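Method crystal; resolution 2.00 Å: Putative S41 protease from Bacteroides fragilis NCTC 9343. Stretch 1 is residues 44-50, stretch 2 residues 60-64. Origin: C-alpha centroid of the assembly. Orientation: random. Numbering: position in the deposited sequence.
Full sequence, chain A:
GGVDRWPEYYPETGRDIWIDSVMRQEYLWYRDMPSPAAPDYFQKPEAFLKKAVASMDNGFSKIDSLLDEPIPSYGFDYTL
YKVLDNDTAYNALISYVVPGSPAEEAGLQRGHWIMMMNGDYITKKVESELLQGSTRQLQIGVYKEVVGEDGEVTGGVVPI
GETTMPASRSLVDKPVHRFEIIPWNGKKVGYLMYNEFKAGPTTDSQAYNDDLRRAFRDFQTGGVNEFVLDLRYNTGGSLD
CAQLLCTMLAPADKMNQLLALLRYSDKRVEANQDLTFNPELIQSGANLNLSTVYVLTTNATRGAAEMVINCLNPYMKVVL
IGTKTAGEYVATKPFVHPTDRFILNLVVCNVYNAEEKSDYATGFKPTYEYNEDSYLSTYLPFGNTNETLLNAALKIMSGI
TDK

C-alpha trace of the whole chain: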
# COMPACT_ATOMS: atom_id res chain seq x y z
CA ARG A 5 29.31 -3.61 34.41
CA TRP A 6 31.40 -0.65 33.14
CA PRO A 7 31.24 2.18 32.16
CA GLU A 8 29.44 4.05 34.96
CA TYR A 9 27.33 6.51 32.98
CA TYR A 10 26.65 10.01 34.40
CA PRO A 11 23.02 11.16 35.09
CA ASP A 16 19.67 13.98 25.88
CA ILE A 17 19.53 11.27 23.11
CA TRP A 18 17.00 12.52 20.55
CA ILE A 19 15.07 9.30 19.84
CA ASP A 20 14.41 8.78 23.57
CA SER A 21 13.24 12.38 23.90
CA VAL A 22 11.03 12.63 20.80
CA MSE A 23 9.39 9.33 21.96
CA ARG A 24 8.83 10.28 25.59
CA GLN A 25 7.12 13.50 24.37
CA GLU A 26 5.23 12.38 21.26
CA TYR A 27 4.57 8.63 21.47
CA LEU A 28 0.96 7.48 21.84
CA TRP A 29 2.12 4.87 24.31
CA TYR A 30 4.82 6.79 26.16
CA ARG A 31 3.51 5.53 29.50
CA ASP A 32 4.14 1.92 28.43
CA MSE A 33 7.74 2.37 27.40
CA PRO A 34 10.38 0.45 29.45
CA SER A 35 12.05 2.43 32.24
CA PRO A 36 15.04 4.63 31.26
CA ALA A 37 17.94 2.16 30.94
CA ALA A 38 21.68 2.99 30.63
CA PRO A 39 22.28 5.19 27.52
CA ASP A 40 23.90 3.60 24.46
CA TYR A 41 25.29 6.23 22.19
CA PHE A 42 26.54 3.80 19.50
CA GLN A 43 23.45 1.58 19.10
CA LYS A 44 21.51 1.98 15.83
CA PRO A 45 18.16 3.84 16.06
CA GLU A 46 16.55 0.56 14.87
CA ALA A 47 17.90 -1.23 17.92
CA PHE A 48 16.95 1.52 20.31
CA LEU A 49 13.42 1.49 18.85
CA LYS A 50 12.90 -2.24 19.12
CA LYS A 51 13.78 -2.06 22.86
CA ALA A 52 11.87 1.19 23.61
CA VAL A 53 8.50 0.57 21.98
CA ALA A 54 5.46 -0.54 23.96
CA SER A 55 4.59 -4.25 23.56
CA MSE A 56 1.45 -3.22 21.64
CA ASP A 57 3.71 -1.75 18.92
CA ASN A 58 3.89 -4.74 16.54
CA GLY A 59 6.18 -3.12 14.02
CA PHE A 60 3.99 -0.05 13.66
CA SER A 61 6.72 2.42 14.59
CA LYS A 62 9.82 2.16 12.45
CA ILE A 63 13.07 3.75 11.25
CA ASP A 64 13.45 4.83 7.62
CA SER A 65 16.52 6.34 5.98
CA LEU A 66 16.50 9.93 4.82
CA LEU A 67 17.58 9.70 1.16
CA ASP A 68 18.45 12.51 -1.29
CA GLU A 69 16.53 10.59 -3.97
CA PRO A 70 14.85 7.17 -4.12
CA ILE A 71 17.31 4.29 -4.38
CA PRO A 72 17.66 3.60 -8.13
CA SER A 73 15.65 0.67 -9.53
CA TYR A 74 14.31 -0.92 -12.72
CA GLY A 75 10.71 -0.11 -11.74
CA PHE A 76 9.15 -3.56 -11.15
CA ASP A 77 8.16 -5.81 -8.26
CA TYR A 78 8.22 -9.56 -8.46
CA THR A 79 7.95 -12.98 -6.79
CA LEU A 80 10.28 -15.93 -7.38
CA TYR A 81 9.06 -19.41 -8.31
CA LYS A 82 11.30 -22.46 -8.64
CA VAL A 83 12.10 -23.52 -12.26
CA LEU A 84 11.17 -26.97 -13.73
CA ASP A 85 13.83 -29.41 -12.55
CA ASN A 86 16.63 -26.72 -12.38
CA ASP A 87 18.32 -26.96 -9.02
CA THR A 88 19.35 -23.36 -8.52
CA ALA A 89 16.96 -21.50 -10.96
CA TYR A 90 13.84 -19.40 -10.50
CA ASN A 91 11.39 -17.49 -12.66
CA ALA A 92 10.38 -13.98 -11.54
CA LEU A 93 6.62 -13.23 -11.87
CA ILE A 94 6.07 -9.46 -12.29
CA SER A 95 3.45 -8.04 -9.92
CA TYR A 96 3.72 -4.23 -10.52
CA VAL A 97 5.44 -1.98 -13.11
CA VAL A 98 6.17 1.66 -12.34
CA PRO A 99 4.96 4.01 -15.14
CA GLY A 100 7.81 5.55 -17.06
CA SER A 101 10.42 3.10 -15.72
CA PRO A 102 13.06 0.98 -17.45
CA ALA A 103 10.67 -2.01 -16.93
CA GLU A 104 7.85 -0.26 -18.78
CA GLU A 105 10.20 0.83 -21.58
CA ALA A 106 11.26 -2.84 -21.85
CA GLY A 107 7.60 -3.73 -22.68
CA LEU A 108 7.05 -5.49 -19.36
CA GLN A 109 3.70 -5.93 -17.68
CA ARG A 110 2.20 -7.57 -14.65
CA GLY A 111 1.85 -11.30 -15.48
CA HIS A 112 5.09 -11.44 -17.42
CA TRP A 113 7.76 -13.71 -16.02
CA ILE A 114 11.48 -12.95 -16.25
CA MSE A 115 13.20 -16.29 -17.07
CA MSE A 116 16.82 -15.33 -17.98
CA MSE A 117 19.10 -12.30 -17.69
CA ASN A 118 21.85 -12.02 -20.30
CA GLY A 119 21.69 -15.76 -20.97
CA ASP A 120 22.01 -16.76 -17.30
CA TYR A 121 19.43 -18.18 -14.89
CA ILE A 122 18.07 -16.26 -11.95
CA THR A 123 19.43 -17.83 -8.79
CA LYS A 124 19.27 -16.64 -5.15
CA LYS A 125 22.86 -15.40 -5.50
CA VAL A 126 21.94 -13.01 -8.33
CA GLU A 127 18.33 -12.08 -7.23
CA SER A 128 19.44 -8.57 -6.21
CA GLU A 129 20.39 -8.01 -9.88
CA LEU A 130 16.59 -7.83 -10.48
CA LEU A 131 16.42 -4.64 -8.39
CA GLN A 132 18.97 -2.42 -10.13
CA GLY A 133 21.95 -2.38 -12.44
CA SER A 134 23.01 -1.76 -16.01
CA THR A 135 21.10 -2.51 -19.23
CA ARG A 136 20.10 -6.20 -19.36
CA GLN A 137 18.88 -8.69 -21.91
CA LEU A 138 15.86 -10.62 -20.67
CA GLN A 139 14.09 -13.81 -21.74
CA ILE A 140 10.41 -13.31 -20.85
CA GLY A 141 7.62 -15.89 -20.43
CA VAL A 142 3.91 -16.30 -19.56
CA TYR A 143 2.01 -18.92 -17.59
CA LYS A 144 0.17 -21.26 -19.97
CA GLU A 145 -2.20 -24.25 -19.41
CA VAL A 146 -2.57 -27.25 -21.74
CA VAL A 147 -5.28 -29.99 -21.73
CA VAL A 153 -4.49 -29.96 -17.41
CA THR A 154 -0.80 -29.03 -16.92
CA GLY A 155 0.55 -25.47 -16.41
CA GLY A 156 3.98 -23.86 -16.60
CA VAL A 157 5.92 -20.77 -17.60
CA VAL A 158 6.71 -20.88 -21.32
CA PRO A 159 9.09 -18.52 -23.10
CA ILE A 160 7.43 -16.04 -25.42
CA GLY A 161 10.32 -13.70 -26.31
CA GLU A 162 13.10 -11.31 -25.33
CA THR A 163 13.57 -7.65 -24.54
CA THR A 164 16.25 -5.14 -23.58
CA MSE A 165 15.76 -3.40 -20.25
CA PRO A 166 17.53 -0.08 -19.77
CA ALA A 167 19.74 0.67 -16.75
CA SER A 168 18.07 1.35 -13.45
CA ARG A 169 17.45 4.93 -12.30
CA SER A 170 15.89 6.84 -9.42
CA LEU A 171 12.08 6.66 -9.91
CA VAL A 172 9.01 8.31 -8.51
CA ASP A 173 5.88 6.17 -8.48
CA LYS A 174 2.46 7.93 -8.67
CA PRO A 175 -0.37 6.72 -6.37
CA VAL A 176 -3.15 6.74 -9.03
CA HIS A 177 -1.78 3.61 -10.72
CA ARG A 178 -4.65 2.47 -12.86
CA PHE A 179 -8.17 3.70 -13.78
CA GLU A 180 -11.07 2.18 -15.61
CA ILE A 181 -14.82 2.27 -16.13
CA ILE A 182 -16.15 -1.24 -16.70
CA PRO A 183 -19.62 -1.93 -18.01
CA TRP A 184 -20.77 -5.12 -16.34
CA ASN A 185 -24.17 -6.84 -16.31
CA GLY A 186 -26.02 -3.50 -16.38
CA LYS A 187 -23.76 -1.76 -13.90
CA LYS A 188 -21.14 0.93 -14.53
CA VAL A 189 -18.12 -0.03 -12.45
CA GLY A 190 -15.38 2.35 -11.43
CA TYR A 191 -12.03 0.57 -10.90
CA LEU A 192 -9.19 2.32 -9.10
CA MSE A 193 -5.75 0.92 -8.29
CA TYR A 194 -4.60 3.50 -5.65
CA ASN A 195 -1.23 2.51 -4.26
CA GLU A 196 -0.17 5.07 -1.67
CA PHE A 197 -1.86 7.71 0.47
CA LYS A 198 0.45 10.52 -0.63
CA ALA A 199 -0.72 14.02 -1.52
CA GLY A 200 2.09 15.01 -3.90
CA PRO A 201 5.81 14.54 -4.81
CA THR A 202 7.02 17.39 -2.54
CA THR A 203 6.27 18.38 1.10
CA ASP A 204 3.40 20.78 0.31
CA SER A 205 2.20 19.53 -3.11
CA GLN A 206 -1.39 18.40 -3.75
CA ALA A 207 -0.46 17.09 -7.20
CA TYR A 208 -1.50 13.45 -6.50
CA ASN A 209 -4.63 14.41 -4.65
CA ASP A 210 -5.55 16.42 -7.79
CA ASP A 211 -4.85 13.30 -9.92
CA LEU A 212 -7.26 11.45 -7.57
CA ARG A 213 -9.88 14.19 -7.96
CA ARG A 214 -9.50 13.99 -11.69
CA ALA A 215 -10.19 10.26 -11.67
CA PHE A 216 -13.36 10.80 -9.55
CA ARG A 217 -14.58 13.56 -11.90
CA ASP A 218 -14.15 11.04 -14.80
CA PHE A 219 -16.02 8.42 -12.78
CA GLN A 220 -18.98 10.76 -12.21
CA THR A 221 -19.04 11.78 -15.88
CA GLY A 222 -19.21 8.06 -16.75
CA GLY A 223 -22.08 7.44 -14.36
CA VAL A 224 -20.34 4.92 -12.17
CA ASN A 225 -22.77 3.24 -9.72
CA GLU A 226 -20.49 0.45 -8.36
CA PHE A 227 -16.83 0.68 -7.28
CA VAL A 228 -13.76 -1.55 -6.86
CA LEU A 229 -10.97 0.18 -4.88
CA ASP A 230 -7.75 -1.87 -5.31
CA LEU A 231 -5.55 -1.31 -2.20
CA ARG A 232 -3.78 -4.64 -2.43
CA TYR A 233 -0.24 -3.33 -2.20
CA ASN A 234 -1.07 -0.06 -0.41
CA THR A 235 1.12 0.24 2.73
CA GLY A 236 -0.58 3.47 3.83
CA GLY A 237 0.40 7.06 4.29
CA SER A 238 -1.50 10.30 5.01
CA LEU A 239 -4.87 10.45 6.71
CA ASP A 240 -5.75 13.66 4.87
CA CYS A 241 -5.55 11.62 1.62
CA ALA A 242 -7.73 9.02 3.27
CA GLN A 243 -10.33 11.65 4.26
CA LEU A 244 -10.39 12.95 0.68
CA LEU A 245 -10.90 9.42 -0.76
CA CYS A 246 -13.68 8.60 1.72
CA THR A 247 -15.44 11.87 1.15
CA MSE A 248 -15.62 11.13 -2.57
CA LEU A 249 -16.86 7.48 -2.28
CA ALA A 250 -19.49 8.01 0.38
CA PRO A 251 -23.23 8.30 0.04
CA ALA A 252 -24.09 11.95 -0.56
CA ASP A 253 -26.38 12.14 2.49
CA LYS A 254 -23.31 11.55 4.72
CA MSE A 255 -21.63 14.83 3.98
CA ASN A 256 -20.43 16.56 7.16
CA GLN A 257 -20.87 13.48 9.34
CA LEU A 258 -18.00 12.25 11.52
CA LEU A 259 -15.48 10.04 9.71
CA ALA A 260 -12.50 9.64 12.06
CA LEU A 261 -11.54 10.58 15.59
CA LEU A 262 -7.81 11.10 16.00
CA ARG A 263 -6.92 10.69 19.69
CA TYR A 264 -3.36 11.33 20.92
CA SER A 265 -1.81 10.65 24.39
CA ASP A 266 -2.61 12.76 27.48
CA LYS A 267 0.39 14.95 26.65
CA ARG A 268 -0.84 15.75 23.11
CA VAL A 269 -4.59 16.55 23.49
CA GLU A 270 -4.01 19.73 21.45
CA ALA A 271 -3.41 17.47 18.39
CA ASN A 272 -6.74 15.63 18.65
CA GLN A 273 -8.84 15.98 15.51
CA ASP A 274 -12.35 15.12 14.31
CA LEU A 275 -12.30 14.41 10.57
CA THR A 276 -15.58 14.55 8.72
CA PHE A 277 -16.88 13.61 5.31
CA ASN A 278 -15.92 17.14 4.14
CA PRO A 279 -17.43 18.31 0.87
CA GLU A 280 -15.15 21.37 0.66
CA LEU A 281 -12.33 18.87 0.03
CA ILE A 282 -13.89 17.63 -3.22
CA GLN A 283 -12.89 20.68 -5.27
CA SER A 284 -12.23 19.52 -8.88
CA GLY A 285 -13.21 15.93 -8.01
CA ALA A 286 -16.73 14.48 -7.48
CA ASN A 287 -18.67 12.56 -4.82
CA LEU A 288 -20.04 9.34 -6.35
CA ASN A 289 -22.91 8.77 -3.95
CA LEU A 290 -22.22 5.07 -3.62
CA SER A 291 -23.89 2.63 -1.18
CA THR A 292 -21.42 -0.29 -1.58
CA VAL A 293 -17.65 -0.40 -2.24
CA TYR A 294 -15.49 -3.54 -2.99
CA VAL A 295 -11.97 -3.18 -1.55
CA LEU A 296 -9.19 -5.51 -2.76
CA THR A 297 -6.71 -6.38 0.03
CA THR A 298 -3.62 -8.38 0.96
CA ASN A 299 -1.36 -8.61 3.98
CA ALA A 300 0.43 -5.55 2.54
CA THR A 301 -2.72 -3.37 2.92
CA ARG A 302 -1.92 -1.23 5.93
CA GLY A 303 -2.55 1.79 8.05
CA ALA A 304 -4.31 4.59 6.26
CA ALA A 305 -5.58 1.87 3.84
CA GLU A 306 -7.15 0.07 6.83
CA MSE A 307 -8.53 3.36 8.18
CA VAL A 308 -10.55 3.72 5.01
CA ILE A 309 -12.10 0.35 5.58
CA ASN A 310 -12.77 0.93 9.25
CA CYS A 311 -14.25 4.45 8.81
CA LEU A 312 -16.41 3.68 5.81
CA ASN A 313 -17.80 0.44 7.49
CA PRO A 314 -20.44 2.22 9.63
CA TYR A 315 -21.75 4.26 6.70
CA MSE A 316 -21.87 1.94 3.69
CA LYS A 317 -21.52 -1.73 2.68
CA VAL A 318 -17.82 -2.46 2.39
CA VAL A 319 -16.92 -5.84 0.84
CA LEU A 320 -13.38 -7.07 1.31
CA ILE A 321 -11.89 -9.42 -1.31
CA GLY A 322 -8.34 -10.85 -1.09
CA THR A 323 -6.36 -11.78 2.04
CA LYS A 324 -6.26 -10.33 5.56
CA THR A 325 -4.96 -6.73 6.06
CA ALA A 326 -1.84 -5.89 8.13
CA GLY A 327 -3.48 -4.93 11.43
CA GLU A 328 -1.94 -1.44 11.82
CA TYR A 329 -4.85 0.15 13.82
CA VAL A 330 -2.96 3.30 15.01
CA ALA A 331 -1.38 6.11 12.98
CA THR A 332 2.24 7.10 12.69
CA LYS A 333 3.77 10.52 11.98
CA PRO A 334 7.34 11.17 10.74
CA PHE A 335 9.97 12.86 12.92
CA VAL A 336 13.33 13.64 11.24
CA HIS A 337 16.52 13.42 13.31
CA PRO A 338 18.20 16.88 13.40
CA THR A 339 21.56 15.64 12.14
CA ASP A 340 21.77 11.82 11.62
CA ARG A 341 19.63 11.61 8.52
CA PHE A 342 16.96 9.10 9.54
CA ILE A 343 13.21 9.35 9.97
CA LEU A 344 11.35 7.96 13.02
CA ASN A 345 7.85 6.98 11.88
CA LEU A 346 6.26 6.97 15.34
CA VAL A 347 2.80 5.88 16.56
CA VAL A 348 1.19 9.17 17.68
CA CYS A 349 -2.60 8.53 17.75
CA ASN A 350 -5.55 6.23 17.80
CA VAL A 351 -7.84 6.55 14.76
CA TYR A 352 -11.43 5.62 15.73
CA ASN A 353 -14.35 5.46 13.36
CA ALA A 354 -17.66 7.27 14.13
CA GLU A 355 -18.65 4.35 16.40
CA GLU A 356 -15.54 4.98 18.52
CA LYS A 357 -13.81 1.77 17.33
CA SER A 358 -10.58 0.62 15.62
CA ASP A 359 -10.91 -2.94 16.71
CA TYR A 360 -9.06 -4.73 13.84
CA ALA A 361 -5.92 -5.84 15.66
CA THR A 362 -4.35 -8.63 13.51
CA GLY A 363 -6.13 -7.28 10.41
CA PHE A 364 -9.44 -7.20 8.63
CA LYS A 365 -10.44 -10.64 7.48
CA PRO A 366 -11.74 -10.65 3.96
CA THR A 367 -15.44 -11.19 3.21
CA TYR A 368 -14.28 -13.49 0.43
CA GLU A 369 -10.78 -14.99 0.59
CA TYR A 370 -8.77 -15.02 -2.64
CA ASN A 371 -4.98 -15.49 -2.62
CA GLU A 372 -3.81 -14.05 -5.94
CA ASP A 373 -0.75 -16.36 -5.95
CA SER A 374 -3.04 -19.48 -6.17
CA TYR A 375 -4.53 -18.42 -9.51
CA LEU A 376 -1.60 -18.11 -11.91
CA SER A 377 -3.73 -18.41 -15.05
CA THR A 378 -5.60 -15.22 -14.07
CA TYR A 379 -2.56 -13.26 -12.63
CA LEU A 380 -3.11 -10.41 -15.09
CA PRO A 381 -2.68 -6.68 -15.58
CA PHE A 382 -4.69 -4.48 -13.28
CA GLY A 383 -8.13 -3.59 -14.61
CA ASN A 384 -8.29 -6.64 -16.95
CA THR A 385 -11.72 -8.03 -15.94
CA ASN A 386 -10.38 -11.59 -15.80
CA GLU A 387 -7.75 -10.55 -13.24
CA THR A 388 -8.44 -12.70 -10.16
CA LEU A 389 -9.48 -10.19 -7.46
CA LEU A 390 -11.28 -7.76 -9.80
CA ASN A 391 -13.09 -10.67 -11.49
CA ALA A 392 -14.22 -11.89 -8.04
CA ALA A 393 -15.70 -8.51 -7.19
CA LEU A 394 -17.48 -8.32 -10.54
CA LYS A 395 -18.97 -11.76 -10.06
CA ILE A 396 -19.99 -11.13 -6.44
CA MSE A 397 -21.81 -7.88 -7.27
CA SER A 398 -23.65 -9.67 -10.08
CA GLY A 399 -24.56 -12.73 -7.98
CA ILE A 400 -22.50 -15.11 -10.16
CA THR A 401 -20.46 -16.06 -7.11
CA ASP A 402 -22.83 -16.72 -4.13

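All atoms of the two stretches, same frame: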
# COMPACT_ATOMS: atom_id res chain seq x y z
N LYS A 44 22.32 1.46 16.92
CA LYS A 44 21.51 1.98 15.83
C LYS A 44 20.11 2.37 16.31
O LYS A 44 19.58 1.73 17.22
CB LYS A 44 21.34 0.95 14.74
CG LYS A 44 22.60 0.68 13.99
CD LYS A 44 22.45 -0.53 13.09
CE LYS A 44 21.43 -0.41 12.00
NZ LYS A 44 21.63 -1.53 11.02
N PRO A 45 19.51 3.42 15.70
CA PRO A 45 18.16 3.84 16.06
C PRO A 45 17.17 2.68 15.99
O PRO A 45 16.30 2.59 16.86
CB PRO A 45 17.83 4.93 15.03
CG PRO A 45 18.92 4.94 14.06
CD PRO A 45 20.08 4.28 14.66
N GLU A 46 17.34 1.78 15.00
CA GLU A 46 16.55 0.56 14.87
C GLU A 46 16.57 -0.26 16.13
O GLU A 46 15.53 -0.73 16.60
CB GLU A 46 17.04 -0.33 13.72
CG GLU A 46 16.79 0.21 12.31
CD GLU A 46 17.80 1.28 11.82
OE1 GLU A 46 18.58 1.82 12.64
OE2 GLU A 46 17.79 1.58 10.59
N ALA A 47 17.75 -0.39 16.74
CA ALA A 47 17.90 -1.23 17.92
C ALA A 47 17.32 -0.53 19.14
O ALA A 47 16.72 -1.19 19.99
CB ALA A 47 19.39 -1.61 18.16
N PHE A 48 17.52 0.78 19.23
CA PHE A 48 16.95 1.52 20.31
C PHE A 48 15.44 1.32 20.24
O PHE A 48 14.79 0.99 21.28
CB PHE A 48 17.26 3.03 20.23
CG PHE A 48 16.61 3.81 21.31
CD1 PHE A 48 17.26 4.02 22.51
CD2 PHE A 48 15.31 4.27 21.17
CE1 PHE A 48 16.63 4.72 23.57
CE2 PHE A 48 14.67 4.94 22.24
CZ PHE A 48 15.33 5.17 23.43
N LEU A 49 14.88 1.55 19.05
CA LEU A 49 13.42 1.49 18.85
C LEU A 49 12.81 0.17 19.27
O LEU A 49 11.77 0.13 19.94
CB LEU A 49 13.04 1.78 17.40
CG LEU A 49 11.54 1.93 17.12
CD1 LEU A 49 10.95 3.09 17.90
CD2 LEU A 49 11.30 2.12 15.65
N LYS A 50 13.44 -0.93 18.88
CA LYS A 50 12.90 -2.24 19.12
C LYS A 50 12.80 -2.49 20.63
O LYS A 50 11.90 -3.15 21.07
CB LYS A 50 13.78 -3.29 18.41
CG LYS A 50 13.31 -4.76 18.49
CD LYS A 50 14.37 -5.76 17.93
N PHE A 60 4.66 -1.23 14.20
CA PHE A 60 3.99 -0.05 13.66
C PHE A 60 5.01 1.10 13.53
O PHE A 60 5.24 1.66 12.45
CB PHE A 60 2.78 0.33 14.47
CG PHE A 60 1.83 -0.80 14.77
CD1 PHE A 60 1.58 -1.80 13.84
CD2 PHE A 60 1.15 -0.83 15.96
CE1 PHE A 60 0.72 -2.83 14.14
CE2 PHE A 60 0.27 -1.85 16.26
CZ PHE A 60 0.03 -2.83 15.34
N SER A 61 5.67 1.43 14.62
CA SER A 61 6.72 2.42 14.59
C SER A 61 7.92 1.84 13.90
O SER A 61 8.26 0.68 14.10
CB SER A 61 7.10 2.81 16.01
OG SER A 61 6.01 3.37 16.67
N LYS A 62 8.63 2.66 13.13
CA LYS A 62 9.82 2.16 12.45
C LYS A 62 10.78 3.26 11.99
O LYS A 62 10.40 4.42 11.89
CB LYS A 62 9.41 1.36 11.23
CG LYS A 62 8.67 2.11 10.21
CD LYS A 62 7.94 1.13 9.28
CE LYS A 62 7.26 1.83 8.09
NZ LYS A 62 8.25 2.53 7.18
N ILE A 63 12.01 2.85 11.72
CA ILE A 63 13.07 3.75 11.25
C ILE A 63 13.16 3.60 9.73
O ILE A 63 13.16 2.49 9.20
CB ILE A 63 14.45 3.43 11.88
CG1 ILE A 63 14.41 3.46 13.42
CG2 ILE A 63 15.56 4.37 11.27
CD1 ILE A 63 13.96 4.81 14.07
N ASP A 64 13.23 4.74 9.06
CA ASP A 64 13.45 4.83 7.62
C ASP A 64 14.59 5.82 7.34
O ASP A 64 14.73 6.86 8.00
CB ASP A 64 12.19 5.30 6.91
CG ASP A 64 11.16 4.19 6.77
OD1 ASP A 64 11.53 3.07 6.36
OD2 ASP A 64 9.98 4.43 7.07
O HOH W 1 15.73 0.91 8.55

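A helix can pack against a strand without a single direct hydrogen bond between them, provided that a few side chains adopt rotamers that bring carbon against carbon. The contact between residues 44-50 and 60-64 of this putative S41 protease is a compact example. The helix beginning at Pro 45 and the strand beginning at Lys 62 run nearly antiparallel, at 168°, with a closest axial approach of 8.2 Å. Only 256 Å² is buried, counting both sides, and most of it belongs to Ile 63 and Leu 49.

Ile 63 is the centre of the contact. Its CA-to-CB bond points toward the helix, and with chi1 and chi2 both in the m well its branches spread across the first turn. CD1 of Ile 63 lies 4.0 Å from CB of Pro 45, while CG1 of Ile 63 sits 3.9 Å from the backbone C of Pro 45 and 4.1 Å from CD2 of Leu 49. CG2 of Ile 63 takes another course and approaches OE2 of Glu 46 at 3.6 Å. One beta-branched residue thus meets three helical residues.

Leu 49 answers from one turn further along. It is buried, points toward the strand, and has the familiar t, p leucine rotamer, which carries CD2 to the main chain where the strand begins: CD2 of Leu 49 is 3.5 Å from CA of Lys 62 and 3.7 Å from O of Ser 61, just before the strand. The contact with Lys 62 is therefore made at its main chain, and the lysine side chain need not take part. Pro 45 and Leu 49 are four residues apart, so the helical repeat places both on the side facing the strand; the bond from Leu 49 N to Pro 45 O, 2.8 Å, belongs to that same turn.

Glu 46 shows how a polar side chain can reach a contact that its CA-to-CB bond does not face. That bond points sideways, yet chi1 in m and chi2 in p fold the chain so that its end comes nearer the strand. The carboxylate makes no direct hydrogen bond across the contact. Instead, a water donates to OE2 of Glu 46 at 3.0 Å and to O of Ile 63 at 3.1 Å, bridging side chain and strand backbone while the aliphatic CG2 of Ile 63 lies beside the same oxygen.

Alternation along the strand accounts for Lys 62 and Asp 64. They flank Ile 63, and their CA-to-CB bonds point away from the helix, leaving them free to pair with each other. Lys 62 starts with chi1 in p, extends through two t angles and turns at chi4, again p, to bring NZ of Lys 62 within 2.6 Å of OD2 of Asp 64 in a hydrogen-bonded salt bridge. The general lesson is a division by direction: Ile 63, and Ser 61 before the strand, point toward the helix, the serine hydroxyl being satisfied elsewhere in the structure, while the opposite charges of Lys 62 and Asp 64 pair on the side pointing away.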